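Local coordinates for protein acetyl-CoA acetyltransferase (Elizabethkingia anophelis NUHP1, PDB 6BN2) that probably catalyses the condensation of two acetyl-CoA molecules to acetoacetyl-CoA and its reversal, as a thiolase-family homotetramer, at residues A[318-323]-A[345-350]. Sequence-based numbering, arbitrary orientation. Where two conformers were deposited one is given.
Sequences IDFFEF and VNVNGG
N346 docks its carboxamide on the backbone of F323 where the 345-350 loop packs against strand 320-323 of the C-terminal thiolase domain, at one end of the chain's mixed sheet. The dry side of the contact is the flank of F321, F323 and V345. V345 lies alongside both phenylalanines, one methyl for each: CG1, anti to the backbone N (chi1 -176°), meets the edge of the F323 ring at CD2 (3.9 Å), while CG2 leans on CB and CD1 of F321. I318 CG2 rests on one face of the F321 ring, toward its rim, and L304 of helix 300-311 packs against both phenylalanines. The backbones join through a single beta bridge between F321 and V345, where N346 N donates to F321 O almost straight (3.0 Å, 171° at the hydrogen).

The other side is polar and bridged by a few waters. E322, bent at chi2 (-78°), brings its carboxylate over N346 without bonding it directly. Instead, ordered waters link the two segments: one donates to F321 O and E322 OE1 and accepts from V347 N, and a second joins the same OE1 to N348 N and G349 O. Beside these waters F320 and V347 make a smaller apolar contact, with V347 CG1 3.7 Å from F320 CD2 at the ring edge, both side chains also touching V372 of helix 358-375.

The loop itself is a type I turn from N346 to G349, and G350 is the N-cap of helix 351-354. N346 ND2 also bonds E325, so both ends of its amide are engaged: OD1 receives F323 N on an in-plane lone pair (2.9 Å), and ND2 donates a hydrogen bond to F323 O at 2.8 Å.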
ATOM      1  N   ILE A 318     -28.535 -10.862   6.431  1.00 17.89           N
ATOM      2  CA  ILE A 318     -28.030  -9.495   6.353  1.00 15.58           C
ATOM      3  C   ILE A 318     -29.204  -8.531   6.271  1.00 19.67           C
ATOM      4  O   ILE A 318     -30.086  -8.682   5.415  1.00 21.21           O
ATOM      5  CB  ILE A 318     -27.104  -9.312   5.144  1.00 16.81           C
ATOM      6  CG1 ILE A 318     -25.955 -10.332   5.165  1.00 18.78           C
ATOM      7  CG2 ILE A 318     -26.598  -7.871   5.119  1.00 19.13           C
ATOM      8  CD1 ILE A 318     -25.064 -10.254   6.421  1.00 20.21           C
ATOM      9  N   ASP A 319     -29.226  -7.541   7.171  1.00 17.45           N
ATOM     10  CA  ASP A 319     -30.328  -6.585   7.196  1.00 16.65           C
ATOM     11  C   ASP A 319     -30.126  -5.448   6.198  1.00 18.28           C
ATOM     12  O   ASP A 319     -31.089  -5.003   5.562  1.00 18.13           O
ATOM     13  CB  ASP A 319     -30.486  -6.011   8.604  1.00 18.17           C
ATOM     14  CG  ASP A 319     -30.971  -7.051   9.609  1.00 26.45           C
ATOM     15  OD1 ASP A 319     -31.783  -7.917   9.222  1.00 27.49           O
ATOM     16  OD2 ASP A 319     -30.562  -6.995  10.792  1.00 26.58           O
ATOM     17  N   PHE A 320     -28.896  -4.954   6.070  1.00 17.47           N
ATOM     18  CA  PHE A 320     -28.605  -3.827   5.192  1.00 16.22           C
ATOM     19  C   PHE A 320     -27.260  -4.027   4.529  1.00 15.43           C
ATOM     20  O   PHE A 320     -26.353  -4.631   5.107  1.00 16.25           O
ATOM     21  CB  PHE A 320     -28.625  -2.492   5.957  1.00 16.57           C
ATOM     22  CG  PHE A 320     -30.002  -2.091   6.356  1.00 15.77           C
ATOM     23  CD1 PHE A 320     -30.524  -2.463   7.593  1.00 18.11           C
ATOM     24  CD2 PHE A 320     -30.818  -1.414   5.459  1.00 18.54           C
ATOM     25  CE1 PHE A 320     -31.843  -2.139   7.938  1.00 20.34           C
ATOM     26  CE2 PHE A 320     -32.133  -1.071   5.802  1.00 21.64           C
ATOM     27  CZ  PHE A 320     -32.644  -1.438   7.040  1.00 24.27           C
ATOM     28  N   PHE A 321     -27.142  -3.484   3.315  1.00 14.47           N
ATOM     29  CA  PHE A 321     -25.951  -3.630   2.483  1.00 13.23           C
ATOM     30  C   PHE A 321     -25.457  -2.261   2.051  1.00 14.09           C
ATOM     31  O   PHE A 321     -26.260  -1.361   1.780  1.00 16.02           O
ATOM     32  CB  PHE A 321     -26.231  -4.426   1.200  1.00 14.80           C
ATOM     33  CG  PHE A 321     -26.765  -5.806   1.433  1.00 13.74           C
ATOM     34  CD1 PHE A 321     -28.125  -6.007   1.654  1.00 18.81           C
ATOM     35  CD2 PHE A 321     -25.918  -6.910   1.391  1.00 15.67           C
ATOM     36  CE1 PHE A 321     -28.638  -7.289   1.846  1.00 21.50           C
ATOM     37  CE2 PHE A 321     -26.419  -8.203   1.588  1.00 17.26           C
ATOM     38  CZ  PHE A 321     -27.777  -8.389   1.813  1.00 18.86           C
ATOM     39  N   GLU A 322     -24.133  -2.130   1.920  1.00 14.59           N
ATOM     40  CA  GLU A 322     -23.526  -0.982   1.246  1.00 14.88           C
ATOM     41  C   GLU A 322     -22.659  -1.540   0.134  1.00 17.81           C
ATOM     42  O   GLU A 322     -21.636  -2.170   0.411  1.00 17.29           O
ATOM     43  CB  GLU A 322     -22.685  -0.132   2.199  1.00 15.87           C
ATOM     44  CG  GLU A 322     -23.492   0.717   3.146  1.00 17.44           C
ATOM     45  CD  GLU A 322     -24.045   1.960   2.473  1.00 21.41           C
ATOM     46  OE1 GLU A 322     -25.194   2.328   2.796  1.00 19.87           O
ATOM     47  OE2 GLU A 322     -23.340   2.571   1.642  1.00 20.87           O
ATOM     48  N   PHE A 323     -23.080  -1.345  -1.112  1.00 15.63           N
ATOM     49  CA  PHE A 323     -22.297  -1.703  -2.294  0.55 17.36           C
ATOM     50  C   PHE A 323     -21.858  -0.413  -2.969  1.00 19.96           C
ATOM     51  O   PHE A 323     -22.711   0.387  -3.371  1.00 23.20           O
ATOM     52  CB  PHE A 323     -23.123  -2.527  -3.283  0.55 19.13           C
ATOM     53  CG  PHE A 323     -23.222  -3.977  -2.954  0.55 20.96           C
ATOM     54  CD1 PHE A 323     -22.239  -4.860  -3.375  0.55 22.44           C
ATOM     55  CD2 PHE A 323     -24.331  -4.476  -2.295  0.55 27.91           C
ATOM     56  CE1 PHE A 323     -22.338  -6.221  -3.100  0.55 23.99           C
ATOM     57  CE2 PHE A 323     -24.433  -5.824  -2.014  0.55 23.41           C
ATOM     58  CZ  PHE A 323     -23.439  -6.697  -2.412  0.55 26.56           C
ATOM     59  N   VAL A 345     -30.352  -1.742   0.208  1.00 16.32           N
ATOM     60  CA  VAL A 345     -29.015  -1.484  -0.316  1.00 14.66           C
ATOM     61  C   VAL A 345     -28.833   0.022  -0.480  1.00 15.50           C
ATOM     62  O   VAL A 345     -29.651   0.679  -1.138  1.00 17.26           O
ATOM     63  CB  VAL A 345     -28.775  -2.205  -1.663  1.00 15.88           C
ATOM     64  CG1 VAL A 345     -27.339  -1.990  -2.129  1.00 17.68           C
ATOM     65  CG2 VAL A 345     -29.099  -3.707  -1.560  1.00 16.63           C
ATOM     66  N   ASN A 346     -27.743   0.555   0.097  1.00 15.55           N
ATOM     67  CA  ASN A 346     -27.365   1.973  -0.015  1.00 14.97           C
ATOM     68  C   ASN A 346     -28.532   2.883   0.346  1.00 15.89           C
ATOM     69  O   ASN A 346     -28.921   3.766  -0.426  1.00 16.63           O
ATOM     70  CB  ASN A 346     -26.846   2.308  -1.421  1.00 15.87           C
ATOM     71  CG  ASN A 346     -25.613   1.517  -1.793  1.00 19.86           C
ATOM     72  OD1 ASN A 346     -25.048   0.811  -0.969  1.00 19.50           O
ATOM     73  ND2 ASN A 346     -25.186   1.639  -3.050  1.00 21.07           N
ATOM     74  N   VAL A 347     -29.117   2.645   1.527  1.00 15.01           N
ATOM     75  CA  VAL A 347     -30.399   3.276   1.855  1.00 14.74           C
ATOM     76  C   VAL A 347     -30.280   4.772   2.128  1.00 15.11           C
ATOM     77  O   VAL A 347     -31.297   5.485   2.046  1.00 17.17           O
ATOM     78  CB  VAL A 347     -31.080   2.554   3.034  1.00 20.45           C
ATOM     79  CG1 VAL A 347     -31.303   1.067   2.690  1.00 18.91           C
ATOM     80  CG2 VAL A 347     -30.313   2.718   4.314  1.00 20.80           C
ATOM     81  N   ASN A 348     -29.075   5.269   2.429  1.00 17.03           N
ATOM     82  CA  ASN A 348     -28.844   6.697   2.624  1.00 16.84           C
ATOM     83  C   ASN A 348     -28.213   7.347   1.397  1.00 17.17           C
ATOM     84  O   ASN A 348     -27.704   8.469   1.487  1.00 17.80           O
ATOM     85  CB  ASN A 348     -27.958   6.942   3.852  1.00 16.62           C
ATOM     86  CG  ASN A 348     -28.659   6.611   5.161  1.00 18.37           C
ATOM     87  OD1 ASN A 348     -29.863   6.336   5.186  1.00 19.22           O
ATOM     88  ND2 ASN A 348     -27.903   6.649   6.264  1.00 17.94           N
ATOM     89  N   GLY A 349     -28.238   6.670   0.258  1.00 15.93           N
ATOM     90  CA  GLY A 349     -27.578   7.161  -0.932  1.00 15.51           C
ATOM     91  C   GLY A 349     -26.234   6.486  -1.123  1.00 18.45           C
ATOM     92  O   GLY A 349     -25.710   5.799  -0.244  1.00 18.89           O
ATOM     93  N   GLY A 350     -25.670   6.679  -2.307  1.00 16.46           N
ATOM     94  CA  GLY A 350     -24.399   6.046  -2.617  1.00 16.30           C
ATOM     95  C   GLY A 350     -23.515   6.924  -3.478  1.00 15.01           C
ATOM     96  O   GLY A 350     -23.850   8.078  -3.750  1.00 16.41           O
TER
HETATM   97  O   HOH W   1     -27.461   0.863   3.246  1.00 17.86           O
HETATM   98  O   HOH W   2     -26.361   4.552   2.189  1.00 16.89           O
HETATM   99  O   HOH W   3     -23.255   4.940   0.592  1.00 18.41           O
HETATM  100  O   HOH W   4     -22.336   2.026  -0.857  1.00 21.67           O